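Local coordinates for uncharacterized protein (Arthrobacter sp., PDB 3BL4) that is of unknown function but belongs to a family in the STAS clan and forms a two-chain assembly whose beta-sheets run on from one subunit into the other, at residues S80-G86 with C106-T112; G20-W26 with H53-M59. All coordinates share one frame. Residue numbers count along the deposited sequence, not the author numbering.

Contact 1. Residues S80-G86 with C106-T112. With SO4 (sulfate ion), chain C.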
ATOM      1  N   SER A  80      -0.572   8.558 -16.989  1.00 27.09           N
ATOM      2  CA  SER A  80      -1.749   9.437 -16.885  1.00 28.48           C
ATOM      3  C   SER A  80      -2.944   8.740 -16.226  1.00 28.15           C
ATOM      4  O   SER A  80      -3.826   9.397 -15.662  1.00 29.19           O
ATOM      5  CB  SER A  80      -2.155   9.945 -18.271  1.00 29.75           C
ATOM      6  OG  SER A  80      -2.433   8.848 -19.129  1.00 31.34           O
ATOM      7  N   ARG A  81      -2.991   7.416 -16.339  1.00 25.39           N
ATOM      8  CA  ARG A  81      -3.922   6.583 -15.583  1.00 24.75           C
ATOM      9  C   ARG A  81      -3.349   5.182 -15.565  1.00 23.24           C
ATOM     10  O   ARG A  81      -2.547   4.848 -16.434  1.00 24.58           O
ATOM     11  CB  ARG A  81      -5.328   6.610 -16.189  1.00 25.23           C
ATOM     12  CG  ARG A  81      -5.406   6.298 -17.656  1.00 27.81           C
ATOM     13  CD  ARG A  81      -6.620   6.959 -18.342  1.00 35.01           C
ATOM     14  NE  ARG A  81      -7.903   6.317 -18.017  1.00 32.36           N
ATOM     15  CZ  ARG A  81      -8.874   6.841 -17.270  1.00 34.87           C
ATOM     16  NH1 ARG A  81      -8.746   8.038 -16.716  1.00 34.04           N
ATOM     17  NH2 ARG A  81     -10.003   6.161 -17.081  1.00 37.06           N
ATOM     18  N   ILE A  82      -3.705   4.368 -14.577  1.00 22.13           N
ATOM     19  CA  ILE A  82      -3.081   3.032 -14.468  1.00 21.79           C
ATOM     20  C   ILE A  82      -4.117   1.931 -14.297  1.00 20.96           C
ATOM     21  O   ILE A  82      -4.901   1.989 -13.388  1.00 22.53           O
ATOM     22  CB  ILE A  82      -2.078   2.945 -13.309  1.00 21.71           C
ATOM     23  CG1 ILE A  82      -1.035   4.070 -13.395  1.00 27.86           C
ATOM     24  CG2 ILE A  82      -1.409   1.580 -13.301  1.00 19.36           C
ATOM     25  CD1 ILE A  82       0.077   3.970 -12.357  1.00 19.82           C
ATOM     26  N   ALA A  83      -4.134   0.956 -15.205  1.00 20.31           N
ATOM     27  CA  ALA A  83      -4.986  -0.217 -15.073  1.00 18.18           C
ATOM     28  C   ALA A  83      -4.072  -1.326 -14.624  1.00 20.76           C
ATOM     29  O   ALA A  83      -3.072  -1.593 -15.279  1.00 22.14           O
ATOM     30  CB  ALA A  83      -5.642  -0.585 -16.402  1.00 13.87           C
ATOM     31  N   LEU A  84      -4.394  -1.970 -13.512  1.00 20.41           N
ATOM     32  CA  LEU A  84      -3.585  -3.064 -13.044  1.00 20.22           C
ATOM     33  C   LEU A  84      -4.366  -4.333 -13.305  1.00 22.06           C
ATOM     34  O   LEU A  84      -5.470  -4.493 -12.803  1.00 23.24           O
ATOM     35  CB  LEU A  84      -3.229  -2.883 -11.567  1.00 20.23           C
ATOM     36  CG  LEU A  84      -2.499  -1.553 -11.319  1.00 23.12           C
ATOM     37  CD1 LEU A  84      -3.483  -0.467 -10.916  1.00 15.71           C
ATOM     38  CD2 LEU A  84      -1.387  -1.664 -10.303  1.00 17.43           C
ATOM     39  N   LEU A  85      -3.792  -5.219 -14.115  1.00 21.71           N
ATOM     40  CA  LEU A  85      -4.501  -6.387 -14.607  1.00 20.48           C
ATOM     41  C   LEU A  85      -4.020  -7.637 -13.911  1.00 23.52           C
ATOM     42  O   LEU A  85      -2.845  -7.990 -14.014  1.00 22.51           O
ATOM     43  CB  LEU A  85      -4.263  -6.513 -16.101  1.00 22.13           C
ATOM     44  CG  LEU A  85      -4.761  -7.760 -16.850  1.00 28.71           C
ATOM     45  CD1 LEU A  85      -6.280  -7.796 -16.810  1.00 18.65           C
ATOM     46  CD2 LEU A  85      -4.214  -7.758 -18.279  1.00 17.77           C
ATOM     47  N   GLY A  86      -4.930  -8.317 -13.213  1.00 24.45           N
ATOM     48  CA  GLY A  86      -4.623  -9.628 -12.609  1.00 26.06           C
ATOM     49  C   GLY A  86      -5.347 -10.808 -13.233  1.00 26.01           C
ATOM     50  O   GLY A  86      -6.032 -10.658 -14.223  1.00 26.39           O
ATOM     51  N   CYS A 106      -2.778   9.793 -10.371  1.00 26.02           N
ATOM     52  CA  CYS A 106      -3.692   9.566 -11.467  1.00 24.67           C
ATOM     53  C   CYS A 106      -4.690   8.509 -11.099  1.00 24.36           C
ATOM     54  O   CYS A 106      -4.516   7.805 -10.101  1.00 29.97           O
ATOM     55  CB  CYS A 106      -2.927   9.116 -12.703  1.00 25.45           C
ATOM     56  SG  CYS A 106      -1.899   7.670 -12.449  1.00 27.17           S
ATOM     57  N   PRO A 107      -5.749   8.392 -11.898  1.00 24.10           N
ATOM     58  CA  PRO A 107      -6.690   7.309 -11.748  1.00 26.25           C
ATOM     59  C   PRO A 107      -6.045   5.939 -11.861  1.00 26.70           C
ATOM     60  O   PRO A 107      -5.169   5.715 -12.706  1.00 28.42           O
ATOM     61  CB  PRO A 107      -7.667   7.538 -12.927  1.00 26.28           C
ATOM     62  CG  PRO A 107      -7.601   8.953 -13.172  1.00 22.26           C
ATOM     63  CD  PRO A 107      -6.171   9.305 -12.981  1.00 23.32           C
ATOM     64  N   THR A 108      -6.470   5.041 -10.987  1.00 27.49           N
ATOM     65  CA  THR A 108      -5.994   3.675 -10.987  1.00 26.87           C
ATOM     66  C   THR A 108      -7.194   2.770 -10.789  1.00 26.07           C
ATOM     67  O   THR A 108      -8.165   3.168 -10.161  1.00 26.46           O
ATOM     68  CB  THR A 108      -4.990   3.443  -9.857  1.00 27.06           C
ATOM     69  OG1 THR A 108      -5.650   3.615  -8.607  1.00 27.24           O
ATOM     70  CG2 THR A 108      -3.835   4.406  -9.955  1.00 25.72           C
ATOM     71  N   LYS A 109      -7.139   1.572 -11.356  1.00 25.27           N
ATOM     72  CA  LYS A 109      -8.239   0.630 -11.252  1.00 25.32           C
ATOM     73  C   LYS A 109      -7.700  -0.781 -11.471  1.00 25.21           C
ATOM     74  O   LYS A 109      -6.747  -0.986 -12.228  1.00 23.53           O
ATOM     75  CB  LYS A 109      -9.316   0.964 -12.290  1.00 25.52           C
ATOM     76  CG  LYS A 109     -10.593   0.159 -12.171  1.00 27.91           C
ATOM     77  CD  LYS A 109     -11.703   0.693 -13.113  1.00 28.03           C
ATOM     78  CE  LYS A 109     -12.439   1.890 -12.512  1.00 28.34           C
ATOM     79  NZ  LYS A 109     -13.056   1.588 -11.206  1.00 32.41           N
ATOM     80  N   PHE A 110      -8.330  -1.746 -10.809  1.00 23.85           N
ATOM     81  CA  PHE A 110      -7.937  -3.144 -10.896  1.00 24.35           C
ATOM     82  C   PHE A 110      -8.895  -3.881 -11.846  1.00 24.21           C
ATOM     83  O   PHE A 110     -10.103  -3.630 -11.831  1.00 21.39           O
ATOM     84  CB  PHE A 110      -7.958  -3.777  -9.493  1.00 22.69           C
ATOM     85  CG  PHE A 110      -7.780  -5.257  -9.496  1.00 24.81           C
ATOM     86  CD1 PHE A 110      -6.525  -5.817  -9.690  1.00 22.72           C
ATOM     87  CD2 PHE A 110      -8.867  -6.099  -9.326  1.00 21.89           C
ATOM     88  CE1 PHE A 110      -6.348  -7.190  -9.703  1.00 25.19           C
ATOM     89  CE2 PHE A 110      -8.698  -7.485  -9.349  1.00 24.22           C
ATOM     90  CZ  PHE A 110      -7.433  -8.028  -9.522  1.00 20.80           C
ATOM     91  N   PHE A 111      -8.335  -4.768 -12.677  1.00 22.45           N
ATOM     92  CA  PHE A 111      -9.115  -5.604 -13.594  1.00 21.91           C
ATOM     93  C   PHE A 111      -8.635  -7.041 -13.569  1.00 23.20           C
ATOM     94  O   PHE A 111      -7.469  -7.327 -13.226  1.00 22.02           O
ATOM     95  CB  PHE A 111      -8.969  -5.101 -15.038  1.00 21.96           C
ATOM     96  CG  PHE A 111      -9.364  -3.666 -15.235  1.00 18.12           C
ATOM     97  CD1 PHE A 111      -8.480  -2.637 -14.935  1.00 16.51           C
ATOM     98  CD2 PHE A 111     -10.609  -3.345 -15.753  1.00 21.57           C
ATOM     99  CE1 PHE A 111      -8.836  -1.325 -15.116  1.00 17.00           C
ATOM    100  CE2 PHE A 111     -10.975  -2.032 -15.963  1.00 17.13           C
ATOM    101  CZ  PHE A 111     -10.094  -1.023 -15.647  1.00 18.99           C
ATOM    102  N   THR A 112      -9.533  -7.947 -13.943  1.00 24.88           N
ATOM    103  CA  THR A 112      -9.148  -9.300 -14.400  1.00 25.50           C
ATOM    104  C   THR A 112      -9.454  -9.523 -15.891  1.00 25.08           C
ATOM    105  O   THR A 112      -9.127 -10.586 -16.448  1.00 22.67           O
ATOM    106  CB  THR A 112      -9.846 -10.407 -13.578  1.00 27.12           C
ATOM    107  OG1 THR A 112     -11.236 -10.082 -13.443  1.00 24.91           O
ATOM    108  CG2 THR A 112      -9.183 -10.571 -12.170  1.00 25.46           C
TER
HETATM  109  S   SO4 C 124     -10.682  -0.165  -8.122  1.00 56.86           S
HETATM  110  O1  SO4 C 124     -11.328   0.991  -8.745  1.00 58.62           O
HETATM  111  O2  SO4 C 124     -10.727  -1.322  -9.020  1.00 49.42           O
HETATM  112  O3  SO4 C 124      -9.299   0.157  -7.793  1.00 60.95           O
HETATM  113  O4  SO4 C 124     -11.375  -0.494  -6.884  1.00 62.18           O
HETATM  114  O   HOH W   1      -6.668 -11.588 -16.631  1.00 27.60           O

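Contact 2. Residues G20-W26 with H53-M59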
ATOM      1  N   GLY A  20      -9.371  -1.948  24.973  1.00 28.89           N
ATOM      2  CA  GLY A  20      -9.309  -3.004  23.954  1.00 28.49           C
ATOM      3  C   GLY A  20      -8.878  -2.539  22.575  1.00 28.80           C
ATOM      4  O   GLY A  20      -8.967  -3.286  21.603  1.00 29.87           O
ATOM      5  N   ILE A  21      -8.402  -1.302  22.485  1.00 28.97           N
ATOM      6  CA  ILE A  21      -7.962  -0.734  21.215  1.00 27.88           C
ATOM      7  C   ILE A  21      -6.436  -0.735  21.164  1.00 25.03           C
ATOM      8  O   ILE A  21      -5.801  -0.322  22.117  1.00 26.13           O
ATOM      9  CB  ILE A  21      -8.569   0.674  21.047  1.00 26.89           C
ATOM     10  CG1 ILE A  21     -10.062   0.522  20.738  1.00 28.86           C
ATOM     11  CG2 ILE A  21      -7.883   1.428  19.962  1.00 22.14           C
ATOM     12  CD1 ILE A  21     -10.866   1.767  20.942  1.00 30.47           C
ATOM     13  N   LEU A  22      -5.864  -1.247  20.075  1.00 23.72           N
ATOM     14  CA  LEU A  22      -4.422  -1.126  19.818  1.00 24.66           C
ATOM     15  C   LEU A  22      -4.086   0.266  19.314  1.00 24.96           C
ATOM     16  O   LEU A  22      -4.821   0.817  18.506  1.00 24.54           O
ATOM     17  CB  LEU A  22      -3.950  -2.129  18.759  1.00 25.67           C
ATOM     18  CG  LEU A  22      -3.966  -3.629  19.053  1.00 25.52           C
ATOM     19  CD1 LEU A  22      -4.097  -4.426  17.755  1.00 22.35           C
ATOM     20  CD2 LEU A  22      -2.734  -4.049  19.816  1.00 27.07           C
ATOM     21  N   ARG A  23      -2.972   0.826  19.791  1.00 25.08           N
ATOM     22  CA  ARG A  23      -2.469   2.098  19.284  1.00 25.92           C
ATOM     23  C   ARG A  23      -1.030   1.937  18.839  1.00 25.86           C
ATOM     24  O   ARG A  23      -0.155   1.621  19.650  1.00 24.51           O
ATOM     25  CB  ARG A  23      -2.596   3.191  20.350  1.00 27.45           C
ATOM     26  CG  ARG A  23      -4.046   3.457  20.644  1.00 29.94           C
ATOM     27  CD  ARG A  23      -4.308   4.476  21.721  1.00 35.32           C
ATOM     28  NE  ARG A  23      -5.710   4.354  22.131  1.00 38.76           N
ATOM     29  CZ  ARG A  23      -6.449   5.334  22.637  1.00 44.11           C
ATOM     30  NH1 ARG A  23      -5.948   6.549  22.801  1.00 46.49           N
ATOM     31  NH2 ARG A  23      -7.717   5.094  22.967  1.00 43.61           N
ATOM     32  N   LEU A  24      -0.808   2.135  17.541  1.00 25.95           N
ATOM     33  CA  LEU A  24       0.524   2.084  16.939  1.00 24.82           C
ATOM     34  C   LEU A  24       0.990   3.476  16.499  1.00 25.76           C
ATOM     35  O   LEU A  24       0.313   4.162  15.739  1.00 22.42           O
ATOM     36  CB  LEU A  24       0.523   1.133  15.736  1.00 24.17           C
ATOM     37  CG  LEU A  24       1.820   0.988  14.926  1.00 28.15           C
ATOM     38  CD1 LEU A  24       2.982   0.420  15.753  1.00 23.10           C
ATOM     39  CD2 LEU A  24       1.555   0.157  13.671  1.00 23.59           C
ATOM     40  N   THR A  25       2.170   3.875  16.964  1.00 27.08           N
ATOM     41  CA  THR A  25       2.799   5.089  16.483  1.00 27.05           C
ATOM     42  C   THR A  25       3.644   4.718  15.276  1.00 26.76           C
ATOM     43  O   THR A  25       4.689   4.080  15.407  1.00 26.03           O
ATOM     44  CB  THR A  25       3.638   5.770  17.585  1.00 27.09           C
ATOM     45  OG1 THR A  25       2.746   6.385  18.518  1.00 31.21           O
ATOM     46  CG2 THR A  25       4.538   6.852  17.001  1.00 29.58           C
ATOM     47  N   TRP A  26       3.136   5.073  14.097  1.00 25.99           N
ATOM     48  CA  TRP A  26       3.791   4.775  12.838  1.00 26.22           C
ATOM     49  C   TRP A  26       3.395   5.843  11.825  1.00 27.63           C
ATOM     50  O   TRP A  26       2.224   6.131  11.695  1.00 28.51           O
ATOM     51  CB  TRP A  26       3.421   3.380  12.275  1.00 25.51           C
ATOM     52  CG  TRP A  26       4.221   3.120  11.032  1.00 25.19           C
ATOM     53  CD1 TRP A  26       5.486   2.600  10.964  1.00 24.05           C
ATOM     54  CD2 TRP A  26       3.869   3.493   9.689  1.00 22.35           C
ATOM     55  NE1 TRP A  26       5.922   2.599   9.663  1.00 25.04           N
ATOM     56  CE2 TRP A  26       4.950   3.145   8.863  1.00 20.68           C
ATOM     57  CE3 TRP A  26       2.738   4.083   9.107  1.00 24.37           C
ATOM     58  CZ2 TRP A  26       4.930   3.357   7.472  1.00 25.12           C
ATOM     59  CZ3 TRP A  26       2.724   4.293   7.727  1.00 24.95           C
ATOM     60  CH2 TRP A  26       3.806   3.928   6.932  1.00 24.10           C
ATOM     61  N   HIS A  53      -8.064  -7.160  17.863  1.00 28.46           N
ATOM     62  CA  HIS A  53      -8.501  -5.866  18.398  1.00 26.77           C
ATOM     63  C   HIS A  53      -8.514  -4.821  17.317  1.00 26.33           C
ATOM     64  O   HIS A  53      -7.740  -4.901  16.373  1.00 27.08           O
ATOM     65  CB  HIS A  53      -7.560  -5.357  19.494  1.00 26.96           C
ATOM     66  CG  HIS A  53      -7.304  -6.338  20.591  1.00 26.42           C
ATOM     67  ND1 HIS A  53      -6.133  -7.062  20.684  1.00 26.35           N
ATOM     68  CD2 HIS A  53      -8.068  -6.723  21.634  1.00 21.51           C
ATOM     69  CE1 HIS A  53      -6.184  -7.842  21.745  1.00 23.44           C
ATOM     70  NE2 HIS A  53      -7.347  -7.655  22.339  1.00 26.69           N
ATOM     71  N   PRO A  54      -9.388  -3.812  17.448  1.00 27.38           N
ATOM     72  CA  PRO A  54      -9.282  -2.649  16.568  1.00 25.71           C
ATOM     73  C   PRO A  54      -7.960  -1.945  16.797  1.00 24.73           C
ATOM     74  O   PRO A  54      -7.467  -1.967  17.909  1.00 24.34           O
ATOM     75  CB  PRO A  54     -10.429  -1.752  17.031  1.00 25.89           C
ATOM     76  CG  PRO A  54     -11.368  -2.643  17.761  1.00 27.28           C
ATOM     77  CD  PRO A  54     -10.523  -3.700  18.380  1.00 25.79           C
HETATM   78  N   MSE A  55      -7.398  -1.326  15.762  1.00 23.64           N
HETATM   79  CA  MSE A  55      -6.143  -0.589  15.884  1.00 24.30           C
HETATM   80  C   MSE A  55      -6.263   0.819  15.335  1.00 23.66           C
HETATM   81  O   MSE A  55      -6.841   1.037  14.269  1.00 21.66           O
HETATM   82  CB  MSE A  55      -5.024  -1.269  15.117  1.00 23.83           C
HETATM   83  CG  MSE A  55      -3.709  -0.543  15.213  1.00 25.35           C
HETATM   84 SE   MSE A  55      -2.255  -1.724  14.798  0.75 27.75          SE
HETATM   85  CE  MSE A  55      -2.642  -2.025  13.074  1.00 19.12           C
ATOM     86  N   LEU A  56      -5.705   1.763  16.084  1.00 24.26           N
ATOM     87  CA  LEU A  56      -5.458   3.108  15.597  1.00 24.80           C
ATOM     88  C   LEU A  56      -3.974   3.188  15.226  1.00 23.61           C
ATOM     89  O   LEU A  56      -3.116   2.869  16.054  1.00 22.99           O
ATOM     90  CB  LEU A  56      -5.810   4.122  16.694  1.00 22.97           C
ATOM     91  CG  LEU A  56      -5.541   5.603  16.408  1.00 23.96           C
ATOM     92  CD1 LEU A  56      -6.689   6.200  15.656  1.00 21.80           C
ATOM     93  CD2 LEU A  56      -5.308   6.363  17.702  1.00 26.71           C
ATOM     94  N   VAL A  57      -3.673   3.563  13.980  1.00 23.71           N
ATOM     95  CA  VAL A  57      -2.293   3.876  13.576  1.00 25.14           C
ATOM     96  C   VAL A  57      -2.153   5.387  13.608  1.00 25.11           C
ATOM     97  O   VAL A  57      -2.707   6.095  12.768  1.00 26.79           O
ATOM     98  CB  VAL A  57      -1.901   3.290  12.193  1.00 27.44           C
ATOM     99  CG1 VAL A  57      -0.424   3.542  11.875  1.00 22.60           C
ATOM    100  CG2 VAL A  57      -2.159   1.784  12.151  1.00 23.87           C
ATOM    101  N   ASP A  58      -1.449   5.872  14.625  1.00 22.84           N
ATOM    102  CA  ASP A  58      -1.267   7.294  14.830  1.00 25.26           C
ATOM    103  C   ASP A  58      -0.081   7.739  13.979  1.00 24.81           C
ATOM    104  O   ASP A  58       1.079   7.502  14.336  1.00 20.99           O
ATOM    105  CB  ASP A  58      -1.023   7.573  16.321  1.00 25.94           C
ATOM    106  CG  ASP A  58      -1.153   9.039  16.689  1.00 31.68           C
ATOM    107  OD1 ASP A  58      -1.325   9.913  15.804  1.00 40.47           O
ATOM    108  OD2 ASP A  58      -1.072   9.315  17.900  1.00 36.79           O
HETATM  109  N   MSE A  59      -0.393   8.365  12.844  1.00 25.21           N
HETATM  110  CA  MSE A  59       0.619   8.905  11.937  1.00 26.56           C
HETATM  111  C   MSE A  59       0.808  10.403  12.163  1.00 28.37           C
HETATM  112  O   MSE A  59       1.487  11.043  11.388  1.00 30.03           O
HETATM  113  CB  MSE A  59       0.246   8.641  10.465  1.00 25.60           C
HETATM  114  CG  MSE A  59      -0.054   7.202  10.119  1.00 23.31           C
HETATM  115 SE   MSE A  59      -0.675   6.931   8.328  0.75 26.10          SE
HETATM  116  CE  MSE A  59      -2.032   8.170   8.236  1.00 20.22           C
TER

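Contact 1. Residues S80-G86 with C106-T112
This is the strand pairing of a beta-alpha-beta crossover: strands 82-85 and 108-111 run parallel, their axes 4.7 Å apart, joined through helix 92-102. Ile-82 and Leu-84 turn both N and O to strand 108-111: Ile-82 N to Pro-107 O (2.7 Å), Ile-82 O to Lys-109 N (3.1 Å), Leu-84 N to Lys-109 O (2.9 Å), Leu-84 O to Phe-111 N (2.9 Å). Each brackets a residue, Thr-108 or Phe-110, whose own N and O face the other edge, so Phe-110 N can take a sulfate, probably from the crystallisation liquor, which Lys-109 NZ also holds. Gly-86 N adds a bond to Phe-111 O (2.7 Å), and a water bridges Gly-86 O and Thr-112 O. Ala-83 CB meets Phe-111 CE1 at 3.5 Å. On that face lies helix 114-121, where Arg-81 makes a cation-pi contact with Trp-120 and donates from NH2 to Trp-120 O; Leu-84 and Thr-108 turn to Leu-99 of helix 92-102, while strand 82-85 pairs along its far edge with a parallel strand of the second subunit.

Contact 2. Residues G20-W26 with H53-M59
Start at Gly-20, whose positive phi (80°) marks the turn into strand 22-25; its O lies 3.3 Å from His-53 CB. From here the chain runs parallel to strand 53-58, the other strand of a beta-alpha-beta unit closed through helix 34-48. Ile-21 CG1 rests against Pro-54 CB (4.4 Å). Leu-22 uses both its backbone groups, N to Pro-54 O (2.8 Å) and O to Leu-56 N (2.7 Å), and with Met-55, a selenomethionine, it packs on Val-44 of that helix. Arg-23 turns to the opposite face, beside Leu-56, and reaches a salt bridge with Asp-19. Leu-24 repeats the pattern, N to Leu-56 O (2.8 Å) and O to Asp-58 N (2.7 Å), while its CB sits 4.1 Å from Met-55 SE. Strand 53-58 also pairs with a parallel strand of the second subunit, and Trp-26 meets Phe-98 of that subunit. Trp-26 N finishes the series with a longer bond to Asp-58 O, 3.2 Å, and Val-57 CG1 packs 3.9 Å from Trp-26 CB.

From the N terminus, strand 14-16 runs antiparallel to strand 22-25; the chain then passes through helix 34-48 and returns at 53-59, where contact 2 closes its loop. Helix 64-73 follows, and the chain crosses to the other side of its centre before 80-86 begins the second loop, closed through helix 92-102 by contact 1. The two loops thus come in series, neither nesting nor crossing, and their nearest atoms stay about 18 Å apart within one chain. The dimer brings their counterparts together: Met-55 packs on Ile-82 of the second subunit, and Pro-54 on Ser-80 of that subunit, consistent with an exchange of halves between the two chains.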